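Local coordinates for transcriptional protein SWT1 (Saccharomyces cerevisiae, PDB 4PQZ) that takes part in transcription, probably as an activator, and has RNA endonuclease activity, the piece here being its C-terminal HEPN-like domain, at residues 87-90 with 91-95; 131-134 with 135-139. All blocks are in the same frame, centred on the assembly; numbering follows the deposited sequence.

Contact 1: 87-90 with 91-95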
loop_
_atom_site.group_PDB
_atom_site.type_symbol
_atom_site.label_atom_id
_atom_site.label_comp_id
_atom_site.label_asym_id
_atom_site.label_seq_id
_atom_site.Cartn_x
_atom_site.Cartn_y
_atom_site.Cartn_z
ATOM N N TYR A 87 2.207 10.743 4.573
ATOM C CA TYR A 87 2.621 11.736 5.590
ATOM C C TYR A 87 2.549 13.219 5.143
ATOM O O TYR A 87 1.931 14.056 5.808
ATOM C CB TYR A 87 4.050 11.441 6.062
ATOM C CG TYR A 87 4.437 12.208 7.298
ATOM C CD1 TYR A 87 4.115 11.722 8.571
ATOM C CD2 TYR A 87 5.113 13.432 7.207
ATOM C CE1 TYR A 87 4.466 12.434 9.722
ATOM C CE2 TYR A 87 5.467 14.151 8.355
ATOM C CZ TYR A 87 5.141 13.646 9.605
ATOM O OH TYR A 87 5.487 14.350 10.738
ATOM N N LEU A 88 3.187 13.545 4.025
ATOM C CA LEU A 88 3.260 14.954 3.568
ATOM C C LEU A 88 1.910 15.516 3.169
ATOM O O LEU A 88 1.654 16.702 3.341
ATOM C CB LEU A 88 4.201 15.105 2.373
ATOM C CG LEU A 88 5.691 15.031 2.665
ATOM C CD1 LEU A 88 6.447 15.160 1.352
ATOM C CD2 LEU A 88 6.090 16.129 3.648
ATOM N N PHE A 89 1.053 14.650 2.628
ATOM C CA PHE A 89 -0.238 15.069 2.103
ATOM C C PHE A 89 -1.393 14.640 2.992
ATOM O O PHE A 89 -2.537 14.579 2.539
ATOM C CB PHE A 89 -0.422 14.572 0.658
ATOM C CG PHE A 89 0.471 15.280 -0.329
ATOM C CD1 PHE A 89 0.107 16.519 -0.853
ATOM C CD2 PHE A 89 1.680 14.724 -0.713
ATOM C CE1 PHE A 89 0.933 17.190 -1.749
ATOM C CE2 PHE A 89 2.521 15.403 -1.614
ATOM C CZ PHE A 89 2.139 16.633 -2.125
ATOM N N TRP A 90 -1.091 14.372 4.260
ATOM C CA TRP A 90 -2.082 13.841 5.200
ATOM C C TRP A 90 -3.282 14.763 5.392
ATOM O O TRP A 90 -4.435 14.381 5.156
ATOM C CB TRP A 90 -1.437 13.529 6.559
ATOM C CG TRP A 90 -2.397 12.909 7.576
ATOM C CD1 TRP A 90 -3.008 13.542 8.637
ATOM C CD2 TRP A 90 -2.847 11.551 7.618
ATOM N NE1 TRP A 90 -3.799 12.658 9.328
ATOM C CE2 TRP A 90 -3.714 11.427 8.733
ATOM C CE3 TRP A 90 -2.599 10.424 6.824
ATOM C CZ2 TRP A 90 -4.346 10.230 9.062
ATOM C CZ3 TRP A 90 -3.209 9.231 7.167
ATOM C CH2 TRP A 90 -4.077 9.143 8.267
ATOM N N VAL A 91 -3.004 15.982 5.822
ATOM C CA VAL A 91 -4.042 16.959 6.106
ATOM C C VAL A 91 -4.845 17.321 4.859
ATOM O O VAL A 91 -6.068 17.448 4.919
ATOM C CB VAL A 91 -3.411 18.214 6.760
ATOM C CG1 VAL A 91 -4.426 19.347 6.875
ATOM C CG2 VAL A 91 -2.792 17.845 8.131
ATOM N N SER A 92 -4.158 17.465 3.724
ATOM C CA SER A 92 -4.792 17.883 2.477
ATOM C C SER A 92 -5.593 16.786 1.790
ATOM O O SER A 92 -6.699 17.025 1.269
ATOM C CB SER A 92 -3.730 18.398 1.486
ATOM O OG SER A 92 -3.138 19.615 1.935
ATOM N N VAL A 93 -5.017 15.584 1.737
ATOM C CA VAL A 93 -5.600 14.536 0.905
ATOM C C VAL A 93 -5.887 13.202 1.621
ATOM O O VAL A 93 -6.970 12.646 1.472
ATOM C CB VAL A 93 -4.735 14.263 -0.344
ATOM C CG1 VAL A 93 -5.567 13.550 -1.381
ATOM C CG2 VAL A 93 -4.196 15.568 -0.937
ATOM N N PHE A 94 -4.930 12.698 2.400
ATOM C CA PHE A 94 -4.991 11.315 2.850
ATOM C C PHE A 94 -5.765 11.026 4.146
ATOM O O PHE A 94 -6.309 9.947 4.294
ATOM C CB PHE A 94 -3.594 10.699 2.894
ATOM C CG PHE A 94 -3.039 10.418 1.550
ATOM C CD1 PHE A 94 -3.446 9.291 0.842
ATOM C CD2 PHE A 94 -2.133 11.291 0.967
ATOM C CE1 PHE A 94 -2.947 9.030 -0.442
ATOM C CE2 PHE A 94 -1.623 11.046 -0.301
ATOM C CZ PHE A 94 -2.028 9.913 -0.999
ATOM N N SER A 95 -5.817 11.971 5.079
ATOM C CA SER A 95 -6.531 11.723 6.324
ATOM C C SER A 95 -8.020 11.544 6.069
ATOM O O SER A 95 -8.708 10.857 6.812
ATOM C CB SER A 95 -6.332 12.855 7.332
ATOM O OG SER A 95 -7.055 14.004 6.948
#
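Phe89 O takes two backbone donors from the turn that follows it: Val93 N at 2.8 Å and Phe94 N at 3.0 Å, arriving from opposite faces of the carbonyl plane. The first is an ordinary i to i+4 helical bond, the second reaches one residue further, and Ser95 N repeats that longer step to Trp90 O at 2.8 Å. The first turn of helix 90-97 is thus widened into a pi-type turn, with Phe89 at the N-cap position of helix 90-97, just where helix 79-88 has ended.

The i to i+5 pair also meets through its side chains. Trp90 holds CG anti to its backbone N (chi1 -177°), which swings the indole forward along the chain and brings one face under Ser95. There Ser95 CB makes a CH-pi contact, 3.4 Å from the centroid of the five-membered ring and only 19° off its normal. Phe98 and Trp108 add further rings around the same indole.

Apolar packing is lighter. Phe89 CB meets Phe94 CD2 at 3.7 Å, and the benzyl group of Phe94 also brings its CB to Trp90 CE3 at 4.1 Å, while Phe94 itself packs on Leu58 of helix 35-62.

With two N-H groups gripping one carbonyl and a serine methylene lying on the indole, the pi-type turn is held by backbone bonds and ring packing together, with the Ser95 hydroxyl at most a weak addition.

Contact 2: 131-134 with 135-139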
loop_
_atom_site.group_PDB
_atom_site.type_symbol
_atom_site.label_atom_id
_atom_site.label_comp_id
_atom_site.label_asym_id
_atom_site.label_seq_id
_atom_site.Cartn_x
_atom_site.Cartn_y
_atom_site.Cartn_z
ATOM N N PHE A 131 -1.374 -5.788 7.073
ATOM C CA PHE A 131 -1.366 -4.345 7.326
ATOM C C PHE A 131 -1.805 -3.624 6.058
ATOM O O PHE A 131 -2.695 -2.759 6.080
ATOM C CB PHE A 131 0.021 -3.869 7.767
ATOM C CG PHE A 131 0.162 -2.371 7.828
ATOM C CD1 PHE A 131 -0.267 -1.665 8.946
ATOM C CD2 PHE A 131 0.734 -1.670 6.773
ATOM C CE1 PHE A 131 -0.141 -0.291 9.002
ATOM C CE2 PHE A 131 0.871 -0.294 6.824
ATOM C CZ PHE A 131 0.429 0.392 7.935
ATOM N N TRP A 132 -1.191 -4.029 4.950
ATOM C CA TRP A 132 -1.389 -3.362 3.667
ATOM C C TRP A 132 -2.743 -3.634 3.017
ATOM O O TRP A 132 -3.234 -2.811 2.257
ATOM C CB TRP A 132 -0.240 -3.699 2.716
ATOM C CG TRP A 132 0.983 -2.938 3.090
ATOM C CD1 TRP A 132 2.157 -3.440 3.590
ATOM C CD2 TRP A 132 1.137 -1.519 3.054
ATOM N NE1 TRP A 132 3.042 -2.412 3.842
ATOM C CE2 TRP A 132 2.439 -1.226 3.519
ATOM C CE3 TRP A 132 0.302 -0.467 2.663
ATOM C CZ2 TRP A 132 2.921 0.079 3.595
ATOM C CZ3 TRP A 132 0.787 0.826 2.742
ATOM C CH2 TRP A 132 2.085 1.088 3.207
ATOM N N GLU A 133 -3.328 -4.790 3.332
ATOM C CA GLU A 133 -4.688 -5.138 2.928
ATOM C C GLU A 133 -5.672 -4.131 3.518
ATOM O O GLU A 133 -6.467 -3.531 2.787
ATOM C CB GLU A 133 -5.037 -6.573 3.374
ATOM C CG GLU A 133 -6.527 -6.850 3.470
ATOM C CD GLU A 133 -6.847 -8.306 3.789
ATOM O OE1 GLU A 133 -5.944 -9.159 3.702
ATOM O OE2 GLU A 133 -8.013 -8.596 4.129
ATOM N N THR A 134 -5.596 -3.953 4.839
ATOM C CA THR A 134 -6.419 -2.990 5.567
ATOM C C THR A 134 -6.208 -1.572 4.995
ATOM O O THR A 134 -7.175 -0.890 4.677
ATOM C CB THR A 134 -6.064 -3.009 7.090
ATOM O OG1 THR A 134 -6.245 -4.324 7.618
ATOM C CG2 THR A 134 -6.925 -2.024 7.899
ATOM N N VAL A 135 -4.940 -1.161 4.856
ATOM C CA VAL A 135 -4.561 0.171 4.357
ATOM C C VAL A 135 -5.000 0.445 2.905
ATOM O O VAL A 135 -5.550 1.513 2.604
ATOM C CB VAL A 135 -3.035 0.406 4.496
ATOM C CG1 VAL A 135 -2.575 1.615 3.696
ATOM C CG2 VAL A 135 -2.654 0.552 5.965
ATOM N N LEU A 136 -4.763 -0.514 2.008
ATOM C CA LEU A 136 -5.216 -0.381 0.627
ATOM C C LEU A 136 -6.720 -0.151 0.511
ATOM O O LEU A 136 -7.177 0.570 -0.370
ATOM C CB LEU A 136 -4.778 -1.570 -0.214
ATOM C CG LEU A 136 -3.280 -1.561 -0.530
ATOM C CD1 LEU A 136 -2.822 -2.883 -1.158
ATOM C CD2 LEU A 136 -2.894 -0.353 -1.378
ATOM N N HIS A 137 -7.482 -0.761 1.404
ATOM C CA HIS A 137 -8.907 -0.494 1.499
ATOM C C HIS A 137 -9.229 0.989 1.654
ATOM O O HIS A 137 -10.023 1.531 0.892
ATOM C CB HIS A 137 -9.530 -1.303 2.641
ATOM C CG HIS A 137 -9.799 -2.731 2.280
ATOM N ND1 HIS A 137 -9.987 -3.723 3.222
ATOM C CD2 HIS A 137 -9.922 -3.337 1.076
ATOM C CE1 HIS A 137 -10.205 -4.869 2.615
ATOM N NE2 HIS A 137 -10.165 -4.666 1.307
ATOM N N PHE A 138 -8.615 1.640 2.639
ATOM C CA PHE A 138 -8.818 3.076 2.860
ATOM C C PHE A 138 -8.315 3.915 1.684
ATOM O O PHE A 138 -8.975 4.866 1.275
ATOM C CB PHE A 138 -8.171 3.524 4.182
ATOM C CG PHE A 138 -8.745 2.822 5.396
ATOM C CD1 PHE A 138 -10.057 3.053 5.773
ATOM C CD2 PHE A 138 -7.977 1.927 6.137
ATOM C CE1 PHE A 138 -10.612 2.392 6.873
ATOM C CE2 PHE A 138 -8.514 1.265 7.236
ATOM C CZ PHE A 138 -9.837 1.497 7.609
ATOM N N LEU A 139 -7.170 3.530 1.128
ATOM C CA LEU A 139 -6.597 4.224 -0.022
ATOM C C LEU A 139 -7.421 4.042 -1.299
ATOM O O LEU A 139 -7.264 4.816 -2.244
ATOM C CB LEU A 139 -5.143 3.804 -0.274
ATOM C CG LEU A 139 -4.063 4.068 0.784
ATOM C CD1 LEU A 139 -2.749 3.441 0.320
ATOM C CD2 LEU A 139 -3.882 5.542 1.063
#
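Residues 131-134 and 135-139 are consecutive turns of helix 122-139, joined by regular i to i+4 bonds: Val135 N to Phe131 O, Leu136 N to Trp132 O at 2.8 Å, and a longer one from His137 N to Glu133 O at 3.3 Å.

Val135 divides its two methyls between two aromatic neighbours. CG2 sits over one face of the Phe131 ring in a CH-pi contact, 3.8 Å from the centroid and displaced toward the rim. CG1, the branch anti to the backbone N (chi1 166°), meets the Trp132 indole obliquely, 3.6 Å from CZ3, the two side chains lying side by side. Phe131 and Trp132 also meet each other, Phe131 CD2 standing over the centre of an indole face. Trp132 NE1 is bonded to Leu115 O, which probably helps to fix the rotation of the indole, while Val46 and Ile50 of helix 35-62 pack on it.

Further round, the side chains of Thr134 and Phe138 lie side by side, pointing the same way, with Thr134 CG2 3.7 Å from Phe138 CE2. The His137 imidazole has Glu133 O 3.4 Å above its plane; its NE2 bonds to Glu152, and the Glu133 carboxylate forms a salt bridge with Lys159, so both polar ends turn to helix 145-163.

The result is an amphipathic helix with i to i+3 and i to i+4 side-chain pairs, packed against both helix 35-62 and helix 145-163 as part of the all-helical, HEPN-like fold of this C-terminal domain.

Both contacts are local, each within a few residues of chain, and both include a CH-pi contact over an aromatic ring. Contact 2 lies nearer the middle, about 6 Å between its centre and that of the chain, against about 15 Å for contact 1. The central one is a regular helix whose Glu133 and His137 pair with helix 145-163; the outlying one bridges the end of one helix and the widened start of the next, with Val91 and Ser92 exposed and Val93 and Phe94 buried. Helix 35-62 is a shared neighbour. They also touch directly, Phe94 CD1 packing on Leu139 CD2 at 3.8 Å, which ties helix 90-97 to the end of helix 122-139.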